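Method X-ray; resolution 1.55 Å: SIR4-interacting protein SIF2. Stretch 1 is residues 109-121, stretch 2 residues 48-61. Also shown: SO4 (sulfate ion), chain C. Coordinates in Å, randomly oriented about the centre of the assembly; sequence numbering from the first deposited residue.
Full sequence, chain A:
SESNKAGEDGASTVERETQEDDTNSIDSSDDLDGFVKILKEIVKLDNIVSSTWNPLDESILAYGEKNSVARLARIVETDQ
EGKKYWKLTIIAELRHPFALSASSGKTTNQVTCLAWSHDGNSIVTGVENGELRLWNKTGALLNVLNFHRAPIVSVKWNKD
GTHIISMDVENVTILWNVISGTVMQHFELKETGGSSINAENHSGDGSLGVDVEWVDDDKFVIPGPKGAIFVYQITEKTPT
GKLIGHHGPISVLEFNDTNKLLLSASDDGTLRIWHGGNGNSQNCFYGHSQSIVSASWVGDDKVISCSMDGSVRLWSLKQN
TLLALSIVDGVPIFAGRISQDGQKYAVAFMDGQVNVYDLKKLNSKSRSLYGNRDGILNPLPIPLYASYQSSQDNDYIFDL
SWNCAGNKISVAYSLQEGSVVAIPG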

ATOM      1  N   ASN A 109      15.929  -0.801 -14.542  1.00 21.32           N
ATOM      2  CA  ASN A 109      15.796   0.093 -13.397  1.00 18.27           C
ATOM      3  C   ASN A 109      14.374   0.644 -13.371  1.00 16.82           C
ATOM      4  O   ASN A 109      14.140   1.812 -13.670  1.00 16.42           O
ATOM      5  CB  ASN A 109      16.807   1.244 -13.494  1.00 18.45           C
ATOM      6  CG  ASN A 109      17.014   1.959 -12.163  1.00 16.39           C
ATOM      7  OD1 ASN A 109      17.192   1.319 -11.123  1.00 13.94           O
ATOM      8  ND2 ASN A 109      17.009   3.291 -12.193  1.00 16.32           N
ATOM      9  N   GLN A 110      13.424  -0.212 -13.014  1.00 15.32           N
ATOM     10  CA  GLN A 110      12.025   0.190 -12.958  1.00 14.08           C
ATOM     11  C   GLN A 110      11.739   0.988 -11.692  1.00 12.82           C
ATOM     12  O   GLN A 110      12.475   0.897 -10.710  1.00 13.17           O
ATOM     13  CB  GLN A 110      11.111  -1.043 -12.959  1.00 15.86           C
ATOM     14  CG  GLN A 110      11.419  -2.088 -14.028  1.00 19.06           C
ATOM     15  CD  GLN A 110      10.400  -3.220 -14.051  1.00 20.98           C
ATOM     16  OE1 GLN A 110       9.665  -3.434 -13.085  1.00 21.83           O
ATOM     17  NE2 GLN A 110      10.361  -3.960 -15.158  1.00 21.83           N
ATOM     18  N   VAL A 111      10.679   1.786 -11.731  1.00 13.00           N
ATOM     19  CA  VAL A 111      10.263   2.530 -10.549  1.00 12.32           C
ATOM     20  C   VAL A 111       9.511   1.465  -9.753  1.00 13.66           C
ATOM     21  O   VAL A 111       8.579   0.839 -10.269  1.00 16.59           O
ATOM     22  CB  VAL A 111       9.326   3.693 -10.914  1.00 13.14           C
ATOM     23  CG1 VAL A 111       8.688   4.262  -9.656  1.00 12.92           C
ATOM     24  CG2 VAL A 111      10.114   4.780 -11.633  1.00 14.26           C
ATOM     25  N   THR A 112       9.924   1.244  -8.511  1.00 11.82           N
ATOM     26  CA  THR A 112       9.325   0.205  -7.676  1.00 12.55           C
ATOM     27  C   THR A 112       8.463   0.703  -6.526  1.00 13.35           C
ATOM     28  O   THR A 112       7.804  -0.094  -5.847  1.00 13.86           O
ATOM     29  CB  THR A 112      10.415  -0.681  -7.064  1.00 12.87           C
ATOM     30  OG1 THR A 112      11.270   0.125  -6.242  1.00 13.64           O
ATOM     31  CG2 THR A 112      11.248  -1.340  -8.157  1.00 15.02           C
ATOM     32  N   CYS A 113       8.462   2.009  -6.301  1.00 12.15           N
ATOM     33  CA  CYS A 113       7.698   2.553  -5.188  1.00 11.91           C
ATOM     34  C   CYS A 113       7.420   4.038  -5.372  1.00 10.41           C
ATOM     35  O   CYS A 113       8.269   4.780  -5.868  1.00 10.20           O
ATOM     36  CB  CYS A 113       8.495   2.322  -3.894  1.00 12.77           C
ATOM     37  SG  CYS A 113       7.671   2.745  -2.332  1.00 16.15           S
ATOM     38  N   LEU A 114       6.212   4.457  -5.000  1.00  9.29           N
ATOM     39  CA  LEU A 114       5.822   5.864  -5.064  1.00  9.23           C
ATOM     40  C   LEU A 114       5.034   6.163  -3.794  1.00 10.49           C
ATOM     41  O   LEU A 114       4.206   5.353  -3.367  1.00 11.02           O
ATOM     42  CB  LEU A 114       4.942   6.162  -6.281  1.00 11.09           C
ATOM     43  CG  LEU A 114       5.554   5.883  -7.656  1.00 11.28           C
ATOM     44  CD1 LEU A 114       5.206   4.465  -8.069  1.00 14.36           C
ATOM     45  CD2 LEU A 114       5.016   6.873  -8.677  1.00 13.42           C
ATOM     46  N   ALA A 115       5.290   7.319  -3.190  1.00  9.45           N
ATOM     47  CA  ALA A 115       4.590   7.684  -1.966  1.00  9.40           C
ATOM     48  C   ALA A 115       4.390   9.186  -1.825  1.00 10.56           C
ATOM     49  O   ALA A 115       5.357   9.936  -1.701  1.00  9.36           O
ATOM     50  CB  ALA A 115       5.353   7.153  -0.749  1.00 10.81           C
ATOM     51  N   TRP A 116       3.133   9.614  -1.852  1.00  9.59           N
ATOM     52  CA  TRP A 116       2.790  11.024  -1.675  1.00  9.65           C
ATOM     53  C   TRP A 116       2.885  11.373  -0.197  1.00  9.50           C
ATOM     54  O   TRP A 116       2.655  10.523   0.666  1.00 10.27           O
ATOM     55  CB  TRP A 116       1.337  11.308  -2.083  1.00  9.32           C
ATOM     56  CG  TRP A 116       1.036  11.284  -3.535  1.00  9.78           C
ATOM     57  CD1 TRP A 116       0.426  10.278  -4.233  1.00 10.61           C
ATOM     58  CD2 TRP A 116       1.266  12.340  -4.471  1.00  9.45           C
ATOM     59  NE1 TRP A 116       0.257  10.649  -5.544  1.00  9.14           N
ATOM     60  CE2 TRP A 116       0.766  11.910  -5.719  1.00 10.91           C
ATOM     61  CE3 TRP A 116       1.849  13.610  -4.375  1.00 11.27           C
ATOM     62  CZ2 TRP A 116       0.830  12.705  -6.866  1.00 10.81           C
ATOM     63  CZ3 TRP A 116       1.912  14.403  -5.517  1.00 11.00           C
ATOM     64  CH2 TRP A 116       1.405  13.947  -6.746  1.00 11.54           C
ATOM     65  N   SER A 117       3.217  12.627   0.093  1.00  9.45           N
ATOM     66  CA  SER A 117       3.248  13.089   1.472  1.00 10.01           C
ATOM     67  C   SER A 117       1.769  13.225   1.853  1.00 10.79           C
ATOM     68  O   SER A 117       0.906  13.317   0.977  1.00 12.16           O
ATOM     69  CB  SER A 117       3.954  14.442   1.566  1.00 10.39           C
ATOM     70  OG  SER A 117       3.292  15.408   0.771  1.00 10.34           O
ATOM     71  N   HIS A 118       1.471  13.237   3.147  1.00 11.06           N
ATOM     72  CA  HIS A 118       0.081  13.333   3.590  1.00 13.64           C
ATOM     73  C   HIS A 118      -0.647  14.584   3.108  1.00 14.55           C
ATOM     74  O   HIS A 118      -1.859  14.566   2.902  1.00 15.91           O
ATOM     75  CB  HIS A 118       0.024  13.238   5.117  1.00 16.75           C
ATOM     76  CG  HIS A 118       0.394  11.887   5.644  1.00 20.56           C
ATOM     77  ND1 HIS A 118      -0.364  10.762   5.401  1.00 24.42           N
ATOM     78  CD2 HIS A 118       1.453  11.475   6.381  1.00 23.92           C
ATOM     79  CE1 HIS A 118       0.212   9.715   5.965  1.00 25.03           C
ATOM     80  NE2 HIS A 118       1.316  10.121   6.565  1.00 25.04           N
ATOM     81  N   ASP A 119       0.102  15.661   2.917  1.00 14.36           N
ATOM     82  CA  ASP A 119      -0.454  16.933   2.463  1.00 14.82           C
ATOM     83  C   ASP A 119      -0.642  16.961   0.946  1.00 13.98           C
ATOM     84  O   ASP A 119      -1.247  17.890   0.405  1.00 15.68           O
ATOM     85  CB  ASP A 119       0.500  18.045   2.850  1.00 15.24           C
ATOM     86  CG  ASP A 119       1.903  17.754   2.375  1.00 16.77           C
ATOM     87  OD1 ASP A 119       2.615  16.983   3.055  1.00 23.28           O
ATOM     88  OD2 ASP A 119       2.280  18.265   1.311  1.00 19.42           O
ATOM     89  N   GLY A 120      -0.091  15.960   0.264  1.00 12.11           N
ATOM     90  CA  GLY A 120      -0.219  15.878  -1.180  1.00 11.22           C
ATOM     91  C   GLY A 120       0.645  16.825  -1.993  1.00 10.45           C
ATOM     92  O   GLY A 120       0.508  16.884  -3.211  1.00 11.19           O
ATOM     93  N   ASN A 121       1.542  17.560  -1.344  1.00 10.68           N
ATOM     94  CA  ASN A 121       2.388  18.499  -2.075  1.00 10.69           C
ATOM     95  C   ASN A 121       3.723  17.932  -2.535  1.00  9.96           C
ATOM     96  O   ASN A 121       4.367  18.502  -3.417  1.00 11.05           O
ATOM     97  CB  ASN A 121       2.636  19.757  -1.236  1.00 11.97           C
ATOM     98  CG  ASN A 121       1.393  20.607  -1.093  1.00 12.86           C
ATOM     99  OD1 ASN A 121       0.800  21.019  -2.089  1.00 16.13           O
ATOM    100  ND2 ASN A 121       0.988  20.872   0.144  1.00 16.39           N
TER
HETATM  101  S   SO4 C1002      -2.044   3.633  -2.415  0.77 22.15           S
HETATM  102  O1  SO4 C1002      -2.404   3.328  -1.016  0.60 21.38           O
HETATM  103  O2  SO4 C1002      -0.612   3.359  -2.633  0.47 22.08           O
HETATM  104  O3  SO4 C1002      -2.847   2.783  -3.320  1.00 21.50           O
HETATM  105  O4  SO4 C1002      -2.304   5.057  -2.689  0.95 22.52           O
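Stretch 2 48-61: IVSSTWNPLDESIL

Stretch 2 runs alongside stretch 1 in the same direction: the axes of strand 50-53 and strand 111-116 differ by 2° and approach to 7.0 Å. That spacing is too wide for direct backbone pairing, and no backbone-to-backbone hydrogen bond links the two stretches. In register, Leu114 CA lies 6.8 Å from Thr52 CA; beyond the strands the chains draw closer, with Gly120 CA 5.5 Å from Pro55 CA. Each segment then turns in type I geometry, Ser117 to Gly120 in one and Asp57 to Ile60 in the other. Asn54 N, in the residue just after strand 50-53, donates to Ile60 O (2.9 Å), at the start of the next strand.

Waters and side chains fill the gap between the strands. One water accepts from Leu114 N (3.1 Å) and lies 3.1 Å from Ser50 OG; a second donates to Val111 O (2.8 Å); a third accepts from Trp116 N (2.9 Å) and donates to Thr52 OG1 (2.7 Å). Thr52 OG1 in turn donates to sulfate O4 (2.8 Å). The CA-to-CB bonds of Leu114 and Thr52 point toward the opposing stretch, bringing Leu114 CB within 3.7 Å of Thr52 CG2.

Trp116 has the largest covered area, 121 Å². Its NE1 donates to Thr52 O at 2.9 Å and 155°, near the ring plane, while Asn54 CA sits over the face, 3.7 Å from the five-membered ring centroid and 15° off its normal. Trp116 CB meets Pro55 CD at 3.6 Å.

Asn54 ND2 donates to Gly120 O (2.8 Å, 158°), while Asn54 OD1 accepts from Leu56 N (2.9 Å). Gly120 has phi 76°, and an ideal CB there would clash with Asn54 OD1 at 2.7 Å, so the close approach depends on glycine.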

ATOM      1  N   ILE A  48       2.106   0.403 -16.681  1.00 12.65           N
ATOM      2  CA  ILE A  48       2.560   0.987 -15.427  1.00 11.68           C
ATOM      3  C   ILE A  48       2.884  -0.142 -14.463  1.00 12.34           C
ATOM      4  O   ILE A  48       2.296  -1.220 -14.530  1.00 12.84           O
ATOM      5  CB  ILE A  48       1.503   1.922 -14.782  1.00 11.89           C
ATOM      6  CG1 ILE A  48       0.225   1.146 -14.456  1.00 10.52           C
ATOM      7  CG2 ILE A  48       1.214   3.097 -15.712  1.00 12.95           C
ATOM      8  CD1 ILE A  48      -0.731   1.920 -13.565  1.00 11.53           C
ATOM      9  N   VAL A  49       3.840   0.106 -13.576  1.00 10.74           N
ATOM     10  CA  VAL A  49       4.248  -0.891 -12.598  1.00 11.47           C
ATOM     11  C   VAL A  49       3.345  -0.805 -11.372  1.00 12.21           C
ATOM     12  O   VAL A  49       2.887  -1.823 -10.849  1.00 14.60           O
ATOM     13  CB  VAL A  49       5.716  -0.670 -12.187  1.00 11.33           C
ATOM     14  CG1 VAL A  49       6.112  -1.663 -11.114  1.00 12.85           C
ATOM     15  CG2 VAL A  49       6.618  -0.825 -13.408  1.00 12.90           C
ATOM     16  N   SER A  50       3.102   0.420 -10.920  1.00 11.85           N
ATOM     17  CA  SER A  50       2.234   0.679  -9.776  1.00 11.67           C
ATOM     18  C   SER A  50       1.824   2.141  -9.866  1.00 10.27           C
ATOM     19  O   SER A  50       2.360   2.893 -10.680  1.00  9.39           O
ATOM     20  CB  SER A  50       2.974   0.429  -8.460  1.00 13.35           C
ATOM     21  OG  SER A  50       3.970   1.413  -8.240  1.00 15.79           O
ATOM     22  N   SER A  51       0.870   2.549  -9.040  1.00  9.13           N
ATOM     23  CA  SER A  51       0.430   3.932  -9.065  1.00  9.32           C
ATOM     24  C   SER A  51      -0.168   4.320  -7.727  1.00  9.07           C
ATOM     25  O   SER A  51      -0.483   3.464  -6.901  1.00 10.94           O
ATOM     26  CB  SER A  51      -0.598   4.153 -10.185  1.00 11.43           C
ATOM     27  OG  SER A  51      -1.820   3.486  -9.916  1.00 11.59           O
ATOM     28  N   THR A  52      -0.294   5.621  -7.509  1.00  8.67           N
ATOM     29  CA  THR A  52      -0.871   6.132  -6.282  1.00  8.56           C
ATOM     30  C   THR A  52      -1.441   7.522  -6.559  1.00  8.50           C
ATOM     31  O   THR A  52      -0.768   8.387  -7.121  1.00  9.92           O
ATOM     32  CB  THR A  52       0.178   6.164  -5.137  1.00  9.42           C
ATOM     33  OG1 THR A  52      -0.423   6.696  -3.951  1.00 10.20           O
ATOM     34  CG2 THR A  52       1.392   6.996  -5.526  1.00 10.15           C
ATOM     35  N   TRP A  53      -2.703   7.715  -6.190  1.00  8.67           N
ATOM     36  CA  TRP A  53      -3.373   8.990  -6.409  1.00  9.49           C
ATOM     37  C   TRP A  53      -3.031  10.002  -5.329  1.00  9.37           C
ATOM     38  O   TRP A  53      -2.716   9.642  -4.197  1.00  9.86           O
ATOM     39  CB  TRP A  53      -4.890   8.796  -6.440  1.00  9.10           C
ATOM     40  CG  TRP A  53      -5.382   7.956  -7.574  1.00  9.71           C
ATOM     41  CD1 TRP A  53      -5.386   6.593  -7.646  1.00 11.03           C
ATOM     42  CD2 TRP A  53      -5.967   8.428  -8.795  1.00 10.89           C
ATOM     43  NE1 TRP A  53      -5.942   6.184  -8.837  1.00 10.78           N
ATOM     44  CE2 TRP A  53      -6.306   7.290  -9.560  1.00 11.33           C
ATOM     45  CE3 TRP A  53      -6.236   9.701  -9.315  1.00 11.90           C
ATOM     46  CZ2 TRP A  53      -6.906   7.387 -10.823  1.00 12.83           C
ATOM     47  CZ3 TRP A  53      -6.832   9.797 -10.574  1.00 12.83           C
ATOM     48  CH2 TRP A  53      -7.159   8.644 -11.310  1.00 13.20           C
ATOM     49  N   ASN A  54      -3.099  11.278  -5.688  1.00 10.25           N
ATOM     50  CA  ASN A  54      -2.815  12.336  -4.736  1.00 11.21           C
ATOM     51  C   ASN A  54      -3.857  12.253  -3.619  1.00 12.56           C
ATOM     52  O   ASN A  54      -5.050  12.111  -3.882  1.00 13.73           O
ATOM     53  CB  ASN A  54      -2.881  13.685  -5.438  1.00 11.74           C
ATOM     54  CG  ASN A  54      -2.375  14.809  -4.565  1.00 11.08           C
ATOM     55  OD1 ASN A  54      -3.062  15.258  -3.649  1.00 13.63           O
ATOM     56  ND2 ASN A  54      -1.155  15.259  -4.835  1.00 11.83           N
ATOM     57  N   PRO A  55      -3.421  12.342  -2.353  1.00 11.52           N
ATOM     58  CA  PRO A  55      -4.378  12.258  -1.248  1.00 12.42           C
ATOM     59  C   PRO A  55      -5.404  13.381  -1.130  1.00 12.98           C
ATOM     60  O   PRO A  55      -6.429  13.211  -0.468  1.00 14.49           O
ATOM     61  CB  PRO A  55      -3.474  12.164  -0.017  1.00 11.92           C
ATOM     62  CG  PRO A  55      -2.264  12.950  -0.431  1.00 11.27           C
ATOM     63  CD  PRO A  55      -2.040  12.485  -1.852  1.00 12.48           C
ATOM     64  N   LEU A  56      -5.150  14.513  -1.774  1.00 13.22           N
ATOM     65  CA  LEU A  56      -6.077  15.636  -1.673  1.00 16.24           C
ATOM     66  C   LEU A  56      -6.675  16.127  -2.988  1.00 18.04           C
ATOM     67  O   LEU A  56      -7.638  16.894  -2.978  1.00 22.29           O
ATOM     68  CB  LEU A  56      -5.397  16.800  -0.946  1.00 19.14           C
ATOM     69  CG  LEU A  56      -5.041  16.496   0.514  1.00 22.22           C
ATOM     70  CD1 LEU A  56      -4.322  17.683   1.127  1.00 24.38           C
ATOM     71  CD2 LEU A  56      -6.312  16.178   1.295  1.00 25.06           C
ATOM     72  N   ASP A  57      -6.118  15.688  -4.112  1.00 14.98           N
ATOM     73  CA  ASP A  57      -6.624  16.097  -5.421  1.00 14.40           C
ATOM     74  C   ASP A  57      -7.109  14.853  -6.160  1.00 13.35           C
ATOM     75  O   ASP A  57      -6.305  14.039  -6.615  1.00 12.25           O
ATOM     76  CB  ASP A  57      -5.519  16.779  -6.229  1.00 15.93           C
ATOM     77  CG  ASP A  57      -6.049  17.479  -7.464  1.00 16.83           C
ATOM     78  OD1 ASP A  57      -6.971  16.938  -8.111  1.00 16.62           O
ATOM     79  OD2 ASP A  57      -5.538  18.572  -7.794  1.00 19.02           O
ATOM     80  N   GLU A  58      -8.424  14.720  -6.294  1.00 13.70           N
ATOM     81  CA  GLU A  58      -9.009  13.552  -6.944  1.00 13.86           C
ATOM     82  C   GLU A  58      -8.632  13.352  -8.407  1.00 14.08           C
ATOM     83  O   GLU A  58      -8.851  12.272  -8.957  1.00 14.97           O
ATOM     84  CB  GLU A  58     -10.536  13.595  -6.826  1.00 15.31           C
ATOM     85  CG  GLU A  58     -11.229  14.528  -7.808  1.00 19.50           C
ATOM     86  CD  GLU A  58     -12.737  14.354  -7.786  1.00 22.19           C
ATOM     87  OE1 GLU A  58     -13.395  14.933  -6.895  1.00 25.30           O
ATOM     88  OE2 GLU A  58     -13.261  13.620  -8.650  1.00 23.70           O
ATOM     89  N   SER A  59      -8.055  14.372  -9.039  1.00 13.28           N
ATOM     90  CA  SER A  59      -7.699  14.280 -10.454  1.00 13.70           C
ATOM     91  C   SER A  59      -6.239  13.960 -10.748  1.00 13.26           C
ATOM     92  O   SER A  59      -5.881  13.729 -11.902  1.00 12.85           O
ATOM     93  CB  SER A  59      -8.052  15.590 -11.165  1.00 16.16           C
ATOM     94  OG  SER A  59      -7.114  16.608 -10.845  1.00 18.69           O
ATOM     95  N   ILE A  60      -5.397  13.939  -9.720  1.00 11.87           N
ATOM     96  CA  ILE A  60      -3.975  13.689  -9.926  1.00 12.58           C
ATOM     97  C   ILE A  60      -3.504  12.284  -9.575  1.00 11.20           C
ATOM     98  O   ILE A  60      -3.711  11.795  -8.464  1.00 11.08           O
ATOM     99  CB  ILE A  60      -3.129  14.717  -9.144  1.00 13.34           C
ATOM    100  CG1 ILE A  60      -3.473  16.131  -9.623  1.00 16.25           C
ATOM    101  CG2 ILE A  60      -1.643  14.433  -9.337  1.00 13.34           C
ATOM    102  CD1 ILE A  60      -2.717  17.232  -8.905  1.00 19.22           C
ATOM    103  N   LEU A  61      -2.855  11.652 -10.547  1.00 11.90           N
ATOM    104  CA  LEU A  61      -2.334  10.299 -10.411  1.00 10.79           C
ATOM    105  C   LEU A  61      -0.828  10.264 -10.656  1.00 10.96           C
ATOM    106  O   LEU A  61      -0.318  10.928 -11.561  1.00 12.58           O
ATOM    107  CB  LEU A  61      -3.024   9.375 -11.427  1.00 12.07           C
ATOM    108  CG  LEU A  61      -2.528   7.930 -11.560  1.00 12.03           C
ATOM    109  CD1 LEU A  61      -2.799   7.177 -10.268  1.00 12.68           C
ATOM    110  CD2 LEU A  61      -3.235   7.241 -12.728  1.00 13.53           C
TER
HETATM  111  O   HOH W   1       4.124   2.142  -5.252  1.00 18.57           O
HETATM  112  O   HOH W   2       6.348   0.399  -8.643  1.00 28.81           O
HETATM  113  O   HOH W   3       0.977   7.663  -1.824  1.00 11.58           O